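Local coordinates for protein TrwG component of type IV secretion system (Bartonella birtlesii, PDB 4JF8) that is a VirB8-family component of a bacterial type IV secretion system, of which this piece is the VirB8 domain, and is likely to take part in assembling that membrane-spanning machine, at residues 38-50 with 108-120. Residues are numbered along the deposited sequence; the frame is centred on the assembly and turned at random. Where two conformers were deposited one is given.
Sequences TSYGEVVDRYWLN and RSIQPNGRGQATV. With EDO (1,2-ethanediol), chain D.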
# COMPACT_ATOMS: atom_id res chain seq x y z
N THR A 38 -13.89 -17.51 -4.55
CA THR A 38 -13.07 -17.75 -5.73
C THR A 38 -12.53 -16.44 -6.32
O THR A 38 -11.37 -16.36 -6.72
CB THR A 38 -13.86 -18.52 -6.82
OG1 THR A 38 -14.30 -19.79 -6.30
CG2 THR A 38 -13.01 -18.76 -8.04
N SER A 39 -13.37 -15.42 -6.38
CA SER A 39 -13.06 -14.17 -7.05
C SER A 39 -13.98 -13.09 -6.54
O SER A 39 -15.13 -13.35 -6.19
CB SER A 39 -13.26 -14.34 -8.56
OG SER A 39 -13.05 -13.13 -9.28
N TYR A 40 -13.47 -11.86 -6.53
CA TYR A 40 -14.30 -10.68 -6.27
C TYR A 40 -14.48 -9.85 -7.55
O TYR A 40 -14.83 -8.67 -7.50
CB TYR A 40 -13.72 -9.84 -5.13
CG TYR A 40 -14.19 -10.28 -3.77
CD1 TYR A 40 -15.28 -9.68 -3.17
CD2 TYR A 40 -13.54 -11.28 -3.08
CE1 TYR A 40 -15.70 -10.07 -1.91
CE2 TYR A 40 -13.94 -11.67 -1.82
CZ TYR A 40 -15.03 -11.08 -1.24
OH TYR A 40 -15.44 -11.47 0.01
N GLY A 41 -14.28 -10.51 -8.69
CA GLY A 41 -14.40 -9.84 -9.97
C GLY A 41 -13.06 -9.34 -10.47
O GLY A 41 -12.07 -9.30 -9.74
N GLU A 42 -13.02 -8.92 -11.72
CA GLU A 42 -11.76 -8.62 -12.37
C GLU A 42 -11.04 -7.44 -11.73
O GLU A 42 -9.83 -7.49 -11.53
CB GLU A 42 -11.94 -8.36 -13.88
CG GLU A 42 -10.61 -8.36 -14.62
CD GLU A 42 -10.71 -8.37 -16.13
OE1 GLU A 42 -10.01 -9.20 -16.75
OE2 GLU A 42 -11.45 -7.52 -16.67
N VAL A 43 -11.76 -6.37 -11.43
CA VAL A 43 -11.12 -5.14 -10.94
C VAL A 43 -10.52 -5.35 -9.54
O VAL A 43 -9.39 -4.94 -9.26
CB VAL A 43 -12.09 -3.93 -11.03
CG1 VAL A 43 -11.49 -2.71 -10.40
CG2 VAL A 43 -12.43 -3.62 -12.48
N VAL A 44 -11.27 -5.99 -8.65
CA VAL A 44 -10.76 -6.25 -7.31
C VAL A 44 -9.65 -7.29 -7.33
O VAL A 44 -8.62 -7.11 -6.66
CB VAL A 44 -11.89 -6.60 -6.32
CG1 VAL A 44 -11.32 -7.10 -5.01
CG2 VAL A 44 -12.78 -5.36 -6.12
N ASP A 45 -9.79 -8.36 -8.11
CA ASP A 45 -8.74 -9.36 -8.16
C ASP A 45 -7.46 -8.71 -8.71
O ASP A 45 -6.36 -8.95 -8.20
CB ASP A 45 -9.12 -10.54 -9.05
CG ASP A 45 -10.18 -11.45 -8.45
OD1 ASP A 45 -10.73 -11.20 -7.37
OD2 ASP A 45 -10.51 -12.46 -9.14
N ARG A 46 -7.58 -7.88 -9.74
CA ARG A 46 -6.40 -7.20 -10.30
C ARG A 46 -5.73 -6.30 -9.26
O ARG A 46 -4.51 -6.25 -9.20
CB ARG A 46 -6.75 -6.39 -11.55
CG ARG A 46 -6.96 -7.24 -12.79
CD ARG A 46 -7.24 -6.39 -14.00
NE ARG A 46 -7.05 -7.16 -15.22
CZ ARG A 46 -7.62 -6.90 -16.40
NH1 ARG A 46 -8.45 -5.88 -16.56
NH2 ARG A 46 -7.35 -7.70 -17.42
N TYR A 47 -6.52 -5.62 -8.42
CA TYR A 47 -5.95 -4.79 -7.36
C TYR A 47 -5.04 -5.63 -6.46
O TYR A 47 -3.88 -5.26 -6.20
CB TYR A 47 -7.05 -4.14 -6.53
CG TYR A 47 -6.55 -3.41 -5.32
CD1 TYR A 47 -6.03 -2.13 -5.43
CD2 TYR A 47 -6.51 -4.02 -4.06
CE1 TYR A 47 -5.54 -1.45 -4.33
CE2 TYR A 47 -6.01 -3.35 -2.95
CZ TYR A 47 -5.52 -2.07 -3.10
OH TYR A 47 -5.01 -1.38 -2.02
N TRP A 48 -5.55 -6.76 -5.98
CA TRP A 48 -4.77 -7.61 -5.07
C TRP A 48 -3.58 -8.29 -5.74
O TRP A 48 -2.49 -8.35 -5.16
CB TRP A 48 -5.67 -8.62 -4.33
CG TRP A 48 -6.53 -7.91 -3.35
CD1 TRP A 48 -7.88 -7.67 -3.46
CD2 TRP A 48 -6.10 -7.26 -2.15
NE1 TRP A 48 -8.30 -6.92 -2.40
CE2 TRP A 48 -7.23 -6.64 -1.58
CE3 TRP A 48 -4.86 -7.11 -1.52
CZ2 TRP A 48 -7.15 -5.89 -0.39
CZ3 TRP A 48 -4.80 -6.40 -0.35
CH2 TRP A 48 -5.93 -5.80 0.20
N LEU A 49 -3.77 -8.76 -6.96
CA LEU A 49 -2.68 -9.37 -7.71
C LEU A 49 -1.57 -8.38 -7.98
O LEU A 49 -0.39 -8.72 -7.89
CB LEU A 49 -3.21 -9.96 -9.02
CG LEU A 49 -4.12 -11.18 -8.82
CD1 LEU A 49 -4.98 -11.42 -10.06
CD2 LEU A 49 -3.35 -12.44 -8.42
N ASN A 50 -1.95 -7.17 -8.36
CA ASN A 50 -0.97 -6.11 -8.59
C ASN A 50 -0.20 -5.80 -7.30
O ASN A 50 1.03 -5.69 -7.31
CB ASN A 50 -1.70 -4.87 -9.11
CG ASN A 50 -0.77 -3.75 -9.48
OD1 ASN A 50 0.06 -3.91 -10.38
ND2 ASN A 50 -0.94 -2.58 -8.86
N ARG A 108 2.86 -4.97 -16.57
CA ARG A 108 2.35 -4.64 -17.92
C ARG A 108 0.93 -5.12 -18.14
O ARG A 108 0.17 -4.46 -18.83
CB ARG A 108 3.27 -5.19 -19.00
CG ARG A 108 4.72 -4.75 -18.92
CD ARG A 108 5.62 -5.56 -19.88
NE ARG A 108 6.12 -6.80 -19.27
CZ ARG A 108 6.56 -7.88 -19.94
NH1 ARG A 108 6.55 -7.89 -21.27
NH2 ARG A 108 6.98 -8.97 -19.27
N SER A 109 0.57 -6.27 -17.59
CA SER A 109 -0.80 -6.80 -17.73
C SER A 109 -1.05 -7.83 -16.67
O SER A 109 -0.12 -8.48 -16.17
CB SER A 109 -1.04 -7.38 -19.14
OG SER A 109 -0.19 -8.47 -19.38
N ILE A 110 -2.33 -8.01 -16.34
CA ILE A 110 -2.79 -8.97 -15.35
C ILE A 110 -4.01 -9.65 -15.93
O ILE A 110 -5.00 -8.97 -16.26
CB ILE A 110 -3.20 -8.28 -14.01
CG1 ILE A 110 -2.01 -7.51 -13.44
CG2 ILE A 110 -3.71 -9.32 -13.02
CD1 ILE A 110 -2.35 -6.68 -12.21
N GLN A 111 -3.94 -10.97 -16.07
CA GLN A 111 -5.03 -11.73 -16.68
C GLN A 111 -5.54 -12.82 -15.74
O GLN A 111 -5.01 -13.93 -15.72
CB GLN A 111 -4.60 -12.35 -18.01
CG GLN A 111 -4.21 -11.34 -19.08
CD GLN A 111 -5.27 -10.26 -19.33
OE1 GLN A 111 -6.47 -10.46 -19.11
NE2 GLN A 111 -4.82 -9.10 -19.80
N PRO A 112 -6.58 -12.52 -14.94
CA PRO A 112 -7.20 -13.57 -14.17
C PRO A 112 -8.05 -14.42 -15.09
O PRO A 112 -8.59 -13.91 -16.09
CB PRO A 112 -8.09 -12.81 -13.17
CG PRO A 112 -7.81 -11.36 -13.37
CD PRO A 112 -7.22 -11.21 -14.72
N ASN A 113 -8.17 -15.71 -14.78
CA ASN A 113 -9.05 -16.59 -15.55
C ASN A 113 -10.45 -16.69 -14.95
O ASN A 113 -11.32 -17.37 -15.53
CB ASN A 113 -8.42 -17.96 -15.79
CG ASN A 113 -8.33 -18.80 -14.55
OD1 ASN A 113 -8.68 -18.39 -13.44
ND2 ASN A 113 -7.86 -20.02 -14.74
N GLY A 114 -10.69 -16.03 -13.82
CA GLY A 114 -11.98 -16.05 -13.12
C GLY A 114 -12.19 -17.29 -12.26
O GLY A 114 -13.22 -17.43 -11.61
N ARG A 115 -11.20 -18.18 -12.23
CA ARG A 115 -11.31 -19.45 -11.54
C ARG A 115 -10.32 -19.59 -10.40
O ARG A 115 -10.25 -20.65 -9.78
CB ARG A 115 -11.06 -20.57 -12.55
CG ARG A 115 -12.10 -20.58 -13.66
CD ARG A 115 -11.62 -21.24 -14.93
NE ARG A 115 -11.03 -22.54 -14.66
CZ ARG A 115 -10.68 -23.43 -15.58
NH1 ARG A 115 -10.90 -23.23 -16.89
NH2 ARG A 115 -10.11 -24.56 -15.17
N GLY A 116 -9.55 -18.52 -10.13
CA GLY A 116 -8.55 -18.53 -9.07
C GLY A 116 -7.12 -18.61 -9.54
O GLY A 116 -6.21 -18.79 -8.73
N GLN A 117 -6.89 -18.49 -10.85
CA GLN A 117 -5.52 -18.35 -11.36
C GLN A 117 -5.39 -17.06 -12.14
O GLN A 117 -6.38 -16.50 -12.62
CB GLN A 117 -5.10 -19.53 -12.22
CG GLN A 117 -5.12 -20.86 -11.49
CD GLN A 117 -6.52 -21.38 -11.32
OE1 GLN A 117 -7.33 -21.30 -12.24
NE2 GLN A 117 -6.83 -21.89 -10.13
N ALA A 118 -4.15 -16.59 -12.26
CA ALA A 118 -3.88 -15.39 -13.04
C ALA A 118 -2.46 -15.47 -13.55
O ALA A 118 -1.59 -16.10 -12.94
CB ALA A 118 -4.06 -14.15 -12.19
N THR A 119 -2.23 -14.82 -14.68
CA THR A 119 -0.88 -14.53 -15.10
C THR A 119 -0.66 -13.03 -15.04
O THR A 119 -1.57 -12.24 -15.28
CB THR A 119 -0.56 -15.04 -16.51
OG1 THR A 119 -1.51 -14.49 -17.40
CG2 THR A 119 -0.63 -16.52 -16.58
N VAL A 120 0.55 -12.65 -14.67
CA VAL A 120 0.93 -11.26 -14.59
C VAL A 120 2.21 -11.08 -15.40
O VAL A 120 3.21 -11.73 -15.08
CB VAL A 120 1.18 -10.80 -13.13
CG1 VAL A 120 1.61 -9.34 -13.10
CG2 VAL A 120 -0.07 -11.03 -12.28
C1 EDO D . -10.16 -3.41 -0.87
O1 EDO D . -11.53 -3.02 -0.75
C2 EDO D . -9.93 -3.90 -2.28
O2 EDO D . -10.61 -5.16 -2.40
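The guanidinium of Arg46 meets Ile110 and Gln111 at its edge, while Glu42 OE1 lies over one face, offset toward the rim. NE and NH2 both grip the carbonyl O of Ile110, each at 2.9 Å; the NH2 bond runs nearly along the C=O direction. Arginine suits this place because its chain, extended from CG to NE, carries the guanidinium to the strand, where NE and NH2 turn side-on and both donate to one oxygen. A further NH2 bond to Gln111 OE1 (3.4 Å) is weak and doubtful, since Gln111 takes two conformations. Glu42 OE1, 3.1 Å from Arg46 NH2, pairs by charge alone, since no N-H points at it. Next to these polar groups the contact is apolar. Leu49 CD1 reaches Ala118 CB at 3.6 Å and Ile110 CG2 at 3.8 Å; the small alanine admits the leucine close to the sheet. With chi1 at -59°, CG1 of Ile110 lies beside the backbone N and CG2 opposite that N. CG2 thus meets Arg46 CG and Leu49 CD1, while CD1, at the end of CG1, touches Asn50 CB at 3.6 Å. In the loop before the helix, Thr38 CG2 rests on the Arg115 backbone. Helix 42-57 thus packs across the hairpin of strands 101-112 and 117-128, the helix-on-antiparallel-sheet arrangement of the NTF2-like VirB8 fold.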